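Local coordinates for protein beta-glucuronidase (uncultured Clostridium sp., PDB 6U7J) that hydrolyses beta-glucuronides as a gut microbial glycosyl hydrolase of family 2, and probably helps reactivate estrogens from their glucuronide conjugates, at residues L24-R32 and E50-Y61. Numbering follows the deposited sequence.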
ATOM      1  N   LEU B  24     -21.821  28.086  18.152  1.00 30.91           N
ATOM      2  CA  LEU B  24     -22.832  27.703  17.190  1.00 34.18           C
ATOM      3  C   LEU B  24     -22.288  26.732  16.145  1.00 32.93           C
ATOM      4  O   LEU B  24     -22.396  26.992  14.943  1.00 32.81           O
ATOM      5  CB  LEU B  24     -23.411  28.945  16.488  1.00 30.97           C
ATOM      6  CG  LEU B  24     -23.934  30.012  17.450  1.00 38.53           C
ATOM      7  CD1 LEU B  24     -24.415  31.210  16.665  1.00 35.61           C
ATOM      8  CD2 LEU B  24     -25.040  29.435  18.317  1.00 30.58           C
ATOM      9  N   ASN B  25     -21.712  25.617  16.568  1.00 30.81           N
ATOM     10  CA  ASN B  25     -21.100  24.661  15.655  1.00 34.01           C
ATOM     11  C   ASN B  25     -22.083  23.501  15.429  1.00 35.74           C
ATOM     12  O   ASN B  25     -23.240  23.783  15.110  1.00 38.93           O
ATOM     13  CB  ASN B  25     -19.724  24.272  16.186  1.00 32.00           C
ATOM     14  CG  ASN B  25     -18.820  25.475  16.339  1.00 33.17           C
ATOM     15  OD1 ASN B  25     -18.788  26.361  15.481  1.00 33.21           O
ATOM     16  ND2 ASN B  25     -18.104  25.529  17.441  1.00 37.37           N
ATOM     17  N   GLY B  26     -21.683  22.242  15.546  1.00 33.75           N
ATOM     18  CA  GLY B  26     -22.648  21.177  15.379  1.00 32.05           C
ATOM     19  C   GLY B  26     -23.012  20.953  13.918  1.00 34.49           C
ATOM     20  O   GLY B  26     -22.205  21.147  13.006  1.00 31.61           O
ATOM     21  N   ILE B  27     -24.253  20.540  13.694  1.00 32.72           N
ATOM     22  CA  ILE B  27     -24.726  20.186  12.364  1.00 28.12           C
ATOM     23  C   ILE B  27     -25.646  21.304  11.882  1.00 32.50           C
ATOM     24  O   ILE B  27     -26.605  21.663  12.574  1.00 28.69           O
ATOM     25  CB  ILE B  27     -25.454  18.833  12.377  1.00 31.27           C
ATOM     26  CG1 ILE B  27     -24.569  17.756  13.014  1.00 35.03           C
ATOM     27  CG2 ILE B  27     -25.877  18.457  10.997  1.00 34.28           C
ATOM     28  CD1 ILE B  27     -23.203  17.628  12.398  1.00 30.14           C
ATOM     29  N   TRP B  28     -25.340  21.871  10.716  1.00 29.89           N
ATOM     30  CA  TRP B  28     -26.167  22.882  10.069  1.00 26.12           C
ATOM     31  C   TRP B  28     -26.892  22.273   8.875  1.00 31.50           C
ATOM     32  O   TRP B  28     -26.548  21.188   8.396  1.00 31.66           O
ATOM     33  CB  TRP B  28     -25.321  24.059   9.568  1.00 29.25           C
ATOM     34  CG  TRP B  28     -24.602  24.875  10.607  1.00 29.53           C
ATOM     35  CD1 TRP B  28     -23.940  24.420  11.711  1.00 29.81           C
ATOM     36  CD2 TRP B  28     -24.462  26.302  10.607  1.00 27.19           C
ATOM     37  NE1 TRP B  28     -23.394  25.487  12.404  1.00 30.85           N
ATOM     38  CE2 TRP B  28     -23.700  26.649  11.743  1.00 26.84           C
ATOM     39  CE3 TRP B  28     -24.909  27.319   9.753  1.00 26.21           C
ATOM     40  CZ2 TRP B  28     -23.381  27.969  12.055  1.00 29.49           C
ATOM     41  CZ3 TRP B  28     -24.588  28.623  10.057  1.00 33.55           C
ATOM     42  CH2 TRP B  28     -23.826  28.940  11.201  1.00 31.62           C
ATOM     43  N   LYS B  29     -27.874  23.008   8.359  1.00 28.31           N
ATOM     44  CA  LYS B  29     -28.497  22.649   7.092  1.00 30.90           C
ATOM     45  C   LYS B  29     -27.743  23.327   5.957  1.00 32.40           C
ATOM     46  O   LYS B  29     -27.150  24.392   6.136  1.00 30.53           O
ATOM     47  CB  LYS B  29     -29.975  23.045   7.063  1.00 30.16           C
ATOM     48  CG  LYS B  29     -30.811  22.350   8.132  1.00 31.21           C
ATOM     49  CD  LYS B  29     -30.697  20.838   7.955  1.00 41.93           C
ATOM     50  CE  LYS B  29     -31.449  20.050   9.026  1.00 41.16           C
ATOM     51  NZ  LYS B  29     -31.599  18.605   8.642  1.00 46.57           N
ATOM     52  N   PHE B  30     -27.787  22.707   4.778  1.00 30.30           N
ATOM     53  CA  PHE B  30     -26.870  23.072   3.709  1.00 29.90           C
ATOM     54  C   PHE B  30     -27.487  22.756   2.358  1.00 31.79           C
ATOM     55  O   PHE B  30     -28.142  21.727   2.184  1.00 31.82           O
ATOM     56  CB  PHE B  30     -25.547  22.314   3.898  1.00 28.53           C
ATOM     57  CG  PHE B  30     -24.533  22.502   2.801  1.00 28.69           C
ATOM     58  CD1 PHE B  30     -24.645  21.818   1.590  1.00 23.66           C
ATOM     59  CD2 PHE B  30     -23.397  23.286   3.032  1.00 28.40           C
ATOM     60  CE1 PHE B  30     -23.677  21.968   0.601  1.00 29.48           C
ATOM     61  CE2 PHE B  30     -22.423  23.427   2.057  1.00 27.31           C
ATOM     62  CZ  PHE B  30     -22.557  22.766   0.838  1.00 29.81           C
ATOM     63  N   LYS B  31     -27.219  23.629   1.396  1.00 31.08           N
ATOM     64  CA  LYS B  31     -27.648  23.448   0.024  1.00 33.11           C
ATOM     65  C   LYS B  31     -26.687  24.220  -0.865  1.00 34.84           C
ATOM     66  O   LYS B  31     -26.248  25.315  -0.502  1.00 33.29           O
ATOM     67  CB  LYS B  31     -29.087  23.953  -0.175  1.00 36.05           C
ATOM     68  CG  LYS B  31     -29.634  23.721  -1.565  1.00 45.13           C
ATOM     69  CD  LYS B  31     -31.168  23.775  -1.587  1.00 44.64           C
ATOM     70  CE  LYS B  31     -31.678  25.169  -1.368  1.00 37.11           C
ATOM     71  NZ  LYS B  31     -33.159  25.222  -1.591  1.00 47.30           N
ATOM     72  N   ARG B  32     -26.374  23.666  -2.029  1.00 29.26           N
ATOM     73  CA  ARG B  32     -25.563  24.390  -2.992  1.00 31.70           C
ATOM     74  C   ARG B  32     -26.436  25.034  -4.061  1.00 32.94           C
ATOM     75  O   ARG B  32     -27.567  24.615  -4.306  1.00 32.28           O
ATOM     76  CB  ARG B  32     -24.536  23.452  -3.635  1.00 32.43           C
ATOM     77  CG  ARG B  32     -25.079  22.564  -4.684  1.00 35.79           C
ATOM     78  CD  ARG B  32     -23.948  21.970  -5.524  1.00 38.76           C
ATOM     79  NE  ARG B  32     -24.386  20.711  -6.106  1.00 43.81           N
ATOM     80  CZ  ARG B  32     -24.829  20.567  -7.351  1.00 48.07           C
ATOM     81  NH1 ARG B  32     -24.870  21.611  -8.162  1.00 43.82           N
ATOM     82  NH2 ARG B  32     -25.214  19.366  -7.784  1.00 47.30           N
ATOM     83  N   GLU B  50     -34.889  25.039   2.015  1.00 37.04           N
ATOM     84  CA  GLU B  50     -35.619  23.832   1.646  1.00 40.81           C
ATOM     85  C   GLU B  50     -34.729  22.922   0.809  1.00 39.66           C
ATOM     86  O   GLU B  50     -33.803  23.383   0.135  1.00 38.36           O
ATOM     87  CB  GLU B  50     -36.890  24.158   0.844  1.00 41.77           C
ATOM     88  CG  GLU B  50     -38.036  24.690   1.693  1.00 49.68           C
ATOM     89  CD  GLU B  50     -39.069  25.468   0.892  1.00 52.63           C
ATOM     90  OE1 GLU B  50     -39.292  25.135  -0.296  1.00 51.44           O
ATOM     91  OE2 GLU B  50     -39.662  26.417   1.461  1.00 54.81           O
ATOM     92  N   ASP B  51     -35.051  21.625   0.827  1.00 40.59           N
ATOM     93  CA  ASP B  51     -34.281  20.585   0.131  1.00 40.65           C
ATOM     94  C   ASP B  51     -32.791  20.674   0.493  1.00 39.28           C
ATOM     95  O   ASP B  51     -31.929  20.994  -0.327  1.00 35.07           O
ATOM     96  CB  ASP B  51     -34.481  20.666  -1.389  1.00 40.39           C
ATOM     97  CG  ASP B  51     -35.952  20.784  -1.787  1.00 51.80           C
ATOM     98  OD1 ASP B  51     -36.350  21.866  -2.280  1.00 57.20           O
ATOM     99  OD2 ASP B  51     -36.715  19.803  -1.609  1.00 51.28           O
ATOM    100  N   VAL B  52     -32.512  20.361   1.758  1.00 35.88           N
ATOM    101  CA  VAL B  52     -31.190  20.540   2.337  1.00 37.80           C
ATOM    102  C   VAL B  52     -30.618  19.186   2.764  1.00 37.20           C
ATOM    103  O   VAL B  52     -31.327  18.183   2.857  1.00 33.50           O
ATOM    104  CB  VAL B  52     -31.220  21.506   3.533  1.00 34.12           C
ATOM    105  CG1 VAL B  52     -31.672  22.877   3.088  1.00 35.09           C
ATOM    106  CG2 VAL B  52     -32.142  20.954   4.598  1.00 32.71           C
ATOM    107  N   ILE B  53     -29.313  19.184   3.035  1.00 31.17           N
ATOM    108  CA  ILE B  53     -28.636  18.077   3.694  1.00 33.84           C
ATOM    109  C   ILE B  53     -27.970  18.617   4.961  1.00 33.00           C
ATOM    110  O   ILE B  53     -27.912  19.824   5.185  1.00 31.78           O
ATOM    111  CB  ILE B  53     -27.596  17.392   2.781  1.00 32.68           C
ATOM    112  CG1 ILE B  53     -26.500  18.375   2.363  1.00 34.27           C
ATOM    113  CG2 ILE B  53     -28.266  16.806   1.543  1.00 31.34           C
ATOM    114  CD1 ILE B  53     -25.359  17.719   1.583  1.00 32.25           C
ATOM    115  N   ASP B  54     -27.473  17.700   5.792  1.00 30.33           N
ATOM    116  CA  ASP B  54     -26.684  18.064   6.968  1.00 32.00           C
ATOM    117  C   ASP B  54     -25.236  18.352   6.597  1.00 32.77           C
ATOM    118  O   ASP B  54     -24.658  17.710   5.712  1.00 29.04           O
ATOM    119  CB  ASP B  54     -26.688  16.941   8.003  1.00 31.00           C
ATOM    120  CG  ASP B  54     -28.061  16.634   8.512  1.00 39.64           C
ATOM    121  OD1 ASP B  54     -28.899  17.548   8.540  1.00 41.95           O
ATOM    122  OD2 ASP B  54     -28.312  15.471   8.888  1.00 47.59           O
ATOM    123  N   MET B  55     -24.632  19.305   7.313  1.00 29.49           N
ATOM    124  CA  MET B  55     -23.249  19.649   7.083  1.00 26.80           C
ATOM    125  C   MET B  55     -22.626  20.073   8.409  1.00 28.57           C
ATOM    126  O   MET B  55     -23.194  20.931   9.102  1.00 32.96           O
ATOM    127  CB  MET B  55     -23.094  20.766   6.045  1.00 26.04           C
ATOM    128  CG  MET B  55     -21.628  21.017   5.615  1.00 31.26           C
ATOM    129  SD  MET B  55     -20.868  19.651   4.661  1.00 32.58           S
ATOM    130  CE  MET B  55     -22.013  19.388   3.325  1.00 24.90           C
ATOM    131  N   PRO B  56     -21.498  19.487   8.793  1.00 28.82           N
ATOM    132  CA  PRO B  56     -20.860  19.871  10.058  1.00 28.82           C
ATOM    133  C   PRO B  56     -20.172  21.218   9.948  1.00 30.73           C
ATOM    134  O   PRO B  56     -19.730  21.635   8.873  1.00 27.61           O
ATOM    135  CB  PRO B  56     -19.829  18.756  10.299  1.00 27.85           C
ATOM    136  CG  PRO B  56     -19.517  18.221   8.904  1.00 27.31           C
ATOM    137  CD  PRO B  56     -20.818  18.355   8.127  1.00 29.07           C
ATOM    138  N   VAL B  57     -20.078  21.892  11.093  1.00 28.21           N
ATOM    139  CA  VAL B  57     -19.356  23.151  11.237  1.00 30.42           C
ATOM    140  C   VAL B  57     -18.564  23.059  12.536  1.00 32.92           C
ATOM    141  O   VAL B  57     -19.148  22.746  13.582  1.00 31.23           O
ATOM    142  CB  VAL B  57     -20.310  24.358  11.244  1.00 32.38           C
ATOM    143  CG1 VAL B  57     -19.557  25.637  11.616  1.00 28.05           C
ATOM    144  CG2 VAL B  57     -20.976  24.521   9.900  1.00 28.88           C
ATOM    145  N   PRO B  58     -17.240  23.302  12.527  1.00 30.85           N
ATOM    146  CA  PRO B  58     -16.441  23.696  11.366  1.00 30.00           C
ATOM    147  C   PRO B  58     -15.954  22.499  10.528  1.00 31.80           C
ATOM    148  O   PRO B  58     -15.764  21.419  11.082  1.00 29.37           O
ATOM    149  CB  PRO B  58     -15.254  24.421  12.004  1.00 30.69           C
ATOM    150  CG  PRO B  58     -15.068  23.704  13.311  1.00 31.02           C
ATOM    151  CD  PRO B  58     -16.426  23.239  13.758  1.00 26.53           C
ATOM    152  N   SER B  59     -15.729  22.729   9.230  1.00 28.43           N
ATOM    153  CA  SER B  59     -15.372  21.702   8.247  1.00 29.65           C
ATOM    154  C   SER B  59     -15.458  22.323   6.863  1.00 27.64           C
ATOM    155  O   SER B  59     -16.210  23.279   6.660  1.00 24.88           O
ATOM    156  CB  SER B  59     -16.309  20.479   8.322  1.00 26.14           C
ATOM    157  OG  SER B  59     -15.938  19.466   7.392  1.00 28.40           O
ATOM    158  N   SER B  60     -14.665  21.821   5.923  1.00 23.80           N
ATOM    159  CA  SER B  60     -14.953  22.032   4.516  1.00 26.08           C
ATOM    160  C   SER B  60     -16.146  21.158   4.126  1.00 28.81           C
ATOM    161  O   SER B  60     -16.386  20.108   4.730  1.00 26.81           O
ATOM    162  CB  SER B  60     -13.726  21.671   3.664  1.00 26.29           C
ATOM    163  OG  SER B  60     -12.523  22.276   4.153  1.00 28.37           O
ATOM    164  N   TYR B  61     -16.907  21.583   3.115  1.00 26.30           N
ATOM    165  CA  TYR B  61     -17.982  20.714   2.641  1.00 29.39           C
ATOM    166  C   TYR B  61     -17.543  19.717   1.577  1.00 25.89           C
ATOM    167  O   TYR B  61     -18.316  18.810   1.252  1.00 26.75           O
ATOM    168  CB  TYR B  61     -19.166  21.527   2.091  1.00 28.05           C
ATOM    169  CG  TYR B  61     -18.883  22.438   0.901  1.00 28.53           C
ATOM    170  CD1 TYR B  61     -18.785  21.939  -0.390  1.00 28.65           C
ATOM    171  CD2 TYR B  61     -18.771  23.815   1.082  1.00 31.36           C
ATOM    172  CE1 TYR B  61     -18.545  22.792  -1.468  1.00 28.74           C
ATOM    173  CE2 TYR B  61     -18.534  24.660   0.032  1.00 28.84           C
ATOM    174  CZ  TYR B  61     -18.425  24.152  -1.245  1.00 32.25           C
ATOM    175  OH  TYR B  61     -18.198  25.027  -2.292  1.00 31.12           O
TER
HETATM  176  O   HOH W   1     -34.528  27.261  -0.293  1.00 37.19           O
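Val57 lays its CG2 methyl over one face of the Trp28 indole, 3.5 Å from the centroid of the five-membered ring and 13° off its normal, a CH-pi contact. Leu24 O lies in plane at the indole edge and takes a weak hydrogen bond from NE1; a second weak one goes to Asn25 O. Phe30 carries the CE methyl of Met55 over the centre of one face, 3.9 Å from the ring centroid; SD stands farther out above that face, a Met-aromatic contact. Bends at chi2 and chi3 bring the end of Met55 over the ring. Phe30 CZ in turn lies over the Tyr61 ring, 3.7 Å from Tyr61 CG, with the planes inclined at 52°. Tyr79 meets Phe30 edge-to-face.

The opposite side of the strand pair bears Ile27, Lys29, Asp54 and Pro56. Lys29 and Asp54 run side by side, and NZ meets OD1 at 2.9 Å nearly along its C-O axis; Asp54 OD2 forms a second salt bridge with Lys355 of a neighbouring subunit, so each carboxylate oxygen has a lysine partner, which probably stabilises the charged form. Ile27 and Pro56 pack on that subunit too.

Between the faces, Trp28 and Met55 form an antiparallel hydrogen-bonded pair, with Trp28 N 2.8 Å from Met55 O. Beyond the paired residues, Lys31, bent at chi3, hydrogen-bonds through NZ to Glu50 O (2.6 Å), and a water links NZ to Glu50 N. Alternating side chains thus give a largely buried apolar face built round Trp28 and Phe30 and one subunit-facing side, consistent with the beta-sandwich (jelly-roll) sugar-binding domain of family 2 glycosidases, in which strand 53-57 pairs with strand 20-32.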